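PDB 3TFX: orotidine 5'-phosphate decarboxylase from Lactobacillus acidophilus, which probably catalyses the decarboxylation of orotidine 5'-monophosphate to uridine 5'-monophosphate, the last step of de novo UMP synthesis, as a homodimeric TIM barrel. Local coordinates for residues Val215-Pro218 and Ile219-Ser223; Val36-Glu39 and Leu40-Ala44. One frame throughout, in Å; residues are numbered along the deposited sequence.

Contact 1: Val215-Pro218 and Ile219-Ser223; sequences VGRP and ITLAS
Ile219 folds back over Val215 where the last strand of the TIM barrel, 212-215, gives way to the short helix 217-220. Ile219 CD1 lies 3.7 Å from Val215 CB, and the two side chains cross at about a right angle. With CG1 anti to its own carbonyl carbon (chi1 -65°), the isoleucine sends its longer branch back toward the strand, while Val9, Tyr229 and Ile232 pack around it. Were Ile219 cut back to an alanine, CG1 and CD1 would be gone, and the face of Val215 they cover would probably lose its partner. On the solvent side Arg217 and Leu221, one turn apart, run alongside each other, and Leu221 CD1 rests against the extended arginine chain.

Gly216 sits at the N-cap with psi -112°, which glycine reaches more readily than other residues, and its carbonyl holds the first turn together. Gly216 O takes Ile219 N at 2.8 Å and Thr220 N at 3.1 Å, the two donors arriving from opposite faces of the carbonyl plane. Pro218 suits the second helix position, where its nitrogen, lacking a hydrogen, would find no helical acceptor anyway; its ring also packs on Arg187. Gly216, Arg217 and Arg187 are predicted substrate-binding residues, consistent with a place at the phosphate end of the pocket. The helix ends at Thr220; Leu221, just beyond, still gives its N to Arg217 O at 3.0 Å with an N-H...O angle of 153°.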
loop_
_atom_site.group_PDB
_atom_site.type_symbol
_atom_site.label_atom_id
_atom_site.label_comp_id
_atom_site.label_asym_id
_atom_site.label_seq_id
_atom_site.Cartn_x
_atom_site.Cartn_y
_atom_site.Cartn_z
ATOM N N VAL A 215 -9.019 1.088 18.555
ATOM C CA VAL A 215 -8.548 1.824 19.728
ATOM C C VAL A 215 -7.056 1.549 19.852
ATOM O O VAL A 215 -6.624 0.405 19.683
ATOM C CB VAL A 215 -9.315 1.397 21.031
ATOM C CG1 VAL A 215 -8.878 2.236 22.240
ATOM C CG2 VAL A 215 -10.835 1.517 20.836
ATOM N N GLY A 216 -6.284 2.609 20.101
ATOM C CA GLY A 216 -4.833 2.522 20.290
ATOM C C GLY A 216 -4.394 2.729 21.734
ATOM O O GLY A 216 -4.697 1.906 22.607
ATOM N N ARG A 217 -3.709 3.843 21.986
ATOM C CA ARG A 217 -3.094 4.141 23.306
ATOM C C ARG A 217 -4.005 3.989 24.525
ATOM O O ARG A 217 -3.535 3.545 25.572
ATOM C CB ARG A 217 -2.430 5.529 23.308
ATOM C CG ARG A 217 -1.373 5.667 22.228
ATOM C CD ARG A 217 -0.706 7.029 22.175
ATOM N NE ARG A 217 0.270 7.035 21.085
ATOM C CZ ARG A 217 0.977 8.087 20.677
ATOM N NH1 ARG A 217 0.852 9.268 21.274
ATOM N NH2 ARG A 217 1.823 7.946 19.667
ATOM N N PRO A 218 -5.304 4.347 24.402
ATOM C CA PRO A 218 -6.209 4.109 25.532
ATOM C C PRO A 218 -6.134 2.684 26.059
ATOM O O PRO A 218 -6.384 2.460 27.234
ATOM C CB PRO A 218 -7.591 4.396 24.940
ATOM C CG PRO A 218 -7.333 5.444 23.911
ATOM C CD PRO A 218 -5.942 5.188 23.365
ATOM N N ILE A 219 -5.767 1.742 25.203
ATOM C CA ILE A 219 -5.604 0.361 25.616
ATOM C C ILE A 219 -4.136 -0.041 25.785
ATOM O O ILE A 219 -3.760 -0.563 26.827
ATOM C CB ILE A 219 -6.290 -0.633 24.646
ATOM C CG1 ILE A 219 -7.818 -0.456 24.647
ATOM C CG2 ILE A 219 -5.920 -2.070 25.017
ATOM C CD1 ILE A 219 -8.553 -1.208 23.479
ATOM N N THR A 220 -3.311 0.222 24.771
ATOM C CA THR A 220 -1.958 -0.310 24.730
ATOM C C THR A 220 -1.040 0.351 25.754
ATOM O O THR A 220 -0.008 -0.198 26.083
ATOM C CB THR A 220 -1.326 -0.144 23.331
ATOM O OG1 THR A 220 -1.290 1.246 22.990
ATOM C CG2 THR A 220 -2.128 -0.906 22.282
ATOM N N LEU A 221 -1.416 1.541 26.219
ATOM C CA LEU A 221 -0.650 2.253 27.232
ATOM C C LEU A 221 -1.417 2.332 28.556
ATOM O O LEU A 221 -1.002 3.038 29.478
ATOM C CB LEU A 221 -0.255 3.649 26.731
ATOM C CG LEU A 221 0.634 3.692 25.474
ATOM C CD1 LEU A 221 1.017 5.120 25.165
ATOM C CD2 LEU A 221 1.900 2.837 25.605
ATOM N N ALA A 222 -2.528 1.598 28.662
ATOM C CA ALA A 222 -3.247 1.538 29.941
ATOM C C ALA A 222 -2.387 0.782 30.932
ATOM O O ALA A 222 -1.566 -0.052 30.531
ATOM C CB ALA A 222 -4.609 0.868 29.791
ATOM N N SER A 223 -2.562 1.085 32.216
ATOM C CA SER A 223 -1.869 0.358 33.286
ATOM C C SER A 223 -2.310 -1.104 33.362
ATOM O O SER A 223 -1.508 -1.985 33.725
ATOM C CB SER A 223 -2.077 1.062 34.637
ATOM O OG SER A 223 -1.289 2.253 34.734
#

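Contact 2: Val36-Glu39 and Leu40-Ala44; sequences VGME and LFYNA
Phe41 N reaches back to Gly37 O at 3.1 Å and Tyr42 N to Met38 O at 3.0 Å, i-to-i+4 bonds that open helix 38-44 after strand 33-36, with Gly37 as the N-cap.

One turn apart, Met38 (selenomethionine) and Tyr42 lie side by side. Met38 CG stands over one face of the phenol ring, toward its rim and 4.0 Å from the centroid, in a CH-pi contact; SE approaches the same ring obliquely, completing a Met-aromatic pair. Both chains have CG anti to the carbonyl carbon (chi1 -82° in Met38, -69° in Tyr42), which sends them out in the same direction, toward the dimer partner. There Tyr42 OH is hydrogen-bonded to Tyr42 OH of the second subunit, and Met38 packs on Met65 of that subunit. The long, flexible chain of methionine, here with selenium replacing sulfur, and a flat aromatic with a polar end suit this buried interface.

Asn43 turns its amide back along the helix: ND2 gives a bond of 2.8 Å to Glu39 O, almost in its own amide plane, while OD1 accepts from Lys81 NZ of the second subunit, tying the helix backbone to the neighbouring chain. Leu40 CD2 presses tightly on Val36 CG1, 3.3 Å away; the Phe41 ring leads off to Leu61 and Leu63 of strand 58-65 and to Ile46 and Ile49 of helix 46-54. The arrangement is a strand-to-helix junction of the TIM barrel, carrying part of the homodimer interface beside the predicted substrate residues Leu63 and, near Glu39, Asp12.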
loop_
_atom_site.group_PDB
_atom_site.type_symbol
_atom_site.label_atom_id
_atom_site.label_comp_id
_atom_site.label_asym_id
_atom_site.label_seq_id
_atom_site.Cartn_x
_atom_site.Cartn_y
_atom_site.Cartn_z
ATOM N N VAL A 36 -2.393 -4.181 12.665
ATOM C CA VAL A 36 -1.011 -3.831 12.313
ATOM C C VAL A 36 -0.915 -3.317 10.876
ATOM O O VAL A 36 -1.675 -3.724 9.990
ATOM C CB VAL A 36 -0.036 -5.006 12.543
ATOM C CG1 VAL A 36 0.179 -5.212 14.039
ATOM C CG2 VAL A 36 -0.560 -6.289 11.909
ATOM N N GLY A 37 0.004 -2.394 10.666
ATOM C CA GLY A 37 0.142 -1.739 9.388
ATOM C C GLY A 37 1.511 -1.989 8.820
ATOM O O GLY A 37 2.159 -2.981 9.159
HETATM N N MSE A 38 1.936 -1.081 7.949
HETATM C CA MSE A 38 3.273 -1.106 7.350
HETATM C C MSE A 38 4.402 -1.189 8.366
HETATM O O MSE A 38 5.358 -1.917 8.156
HETATM C CB MSE A 38 3.505 0.169 6.546
HETATM C CG MSE A 38 2.933 0.148 5.187
HETATM SE SE MSE A 38 3.210 1.919 4.459
HETATM C CE MSE A 38 1.709 1.869 3.203
ATOM N N GLU A 39 4.298 -0.397 9.431
ATOM C CA GLU A 39 5.323 -0.316 10.462
ATOM C C GLU A 39 5.755 -1.703 10.952
ATOM O O GLU A 39 6.954 -2.020 10.942
ATOM C CB GLU A 39 4.876 0.593 11.624
ATOM C CG GLU A 39 5.824 0.531 12.856
ATOM C CD GLU A 39 5.679 1.712 13.815
ATOM O OE1 GLU A 39 4.631 2.398 13.796
ATOM O OE2 GLU A 39 6.629 1.954 14.587
ATOM N N LEU A 40 4.793 -2.533 11.350
ATOM C CA LEU A 40 5.114 -3.884 11.789
ATOM C C LEU A 40 5.358 -4.871 10.644
ATOM O O LEU A 40 6.395 -5.548 10.611
ATOM C CB LEU A 40 4.052 -4.447 12.750
ATOM C CG LEU A 40 4.365 -5.882 13.204
ATOM C CD1 LEU A 40 5.672 -5.958 14.029
ATOM C CD2 LEU A 40 3.255 -6.494 13.990
ATOM N N PHE A 41 4.400 -4.976 9.725
ATOM C CA PHE A 41 4.468 -5.966 8.650
ATOM C C PHE A 41 5.737 -5.888 7.788
ATOM O O PHE A 41 6.325 -6.925 7.463
ATOM C CB PHE A 41 3.192 -5.928 7.792
ATOM C CG PHE A 41 3.095 -7.050 6.774
ATOM C CD1 PHE A 41 2.989 -8.366 7.182
ATOM C CD2 PHE A 41 3.093 -6.770 5.412
ATOM C CE1 PHE A 41 2.899 -9.390 6.254
ATOM C CE2 PHE A 41 3.007 -7.791 4.476
ATOM C CZ PHE A 41 2.903 -9.099 4.894
ATOM N N TYR A 42 6.180 -4.679 7.446
ATOM C CA TYR A 42 7.391 -4.517 6.620
ATOM C C TYR A 42 8.703 -4.793 7.382
ATOM O O TYR A 42 9.762 -4.963 6.751
ATOM C CB TYR A 42 7.433 -3.134 5.940
ATOM C CG TYR A 42 6.390 -2.904 4.843
ATOM C CD1 TYR A 42 5.414 -3.865 4.552
ATOM C CD2 TYR A 42 6.373 -1.700 4.111
ATOM C CE1 TYR A 42 4.457 -3.648 3.534
ATOM C CE2 TYR A 42 5.426 -1.470 3.097
ATOM C CZ TYR A 42 4.463 -2.444 2.828
ATOM O OH TYR A 42 3.539 -2.232 1.833
ATOM N N ASN A 43 8.637 -4.812 8.720
ATOM C CA ASN A 43 9.739 -5.313 9.554
ATOM C C ASN A 43 9.656 -6.819 9.845
ATOM O O ASN A 43 10.657 -7.523 9.752
ATOM C CB ASN A 43 9.822 -4.556 10.887
ATOM C CG ASN A 43 10.493 -3.209 10.752
ATOM O OD1 ASN A 43 11.690 -3.113 10.446
ATOM N ND2 ASN A 43 9.722 -2.150 10.972
ATOM N N ALA A 44 8.474 -7.311 10.203
ATOM C CA ALA A 44 8.345 -8.699 10.669
ATOM C C ALA A 44 7.994 -9.727 9.570
ATOM O O ALA A 44 8.488 -10.859 9.593
ATOM C CB ALA A 44 7.354 -8.785 11.826
#

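How the contacts relate
Contact 2 comes first along the chain, directly after strand 33-36, and contact 1 closes the barrel sequence after strand 212-215. These are the second and eighth strands of the closed parallel sheet, with strand 7-10 between them. The contacts' centres are 19 Å apart and their nearest atoms about 9 Å. Both are strand-to-helix turns with a glycine N-cap at the C-terminal ends of their strands, the rim where TIM barrels carry the active site; with a side chain of each near the predicted substrate residue Asp12, this is consistent with both flanking one pocket. Helix 38-44 also meets the second subunit, whereas residues 215-223 touch no other chain of the dimer and supply predicted substrate-binding residues themselves.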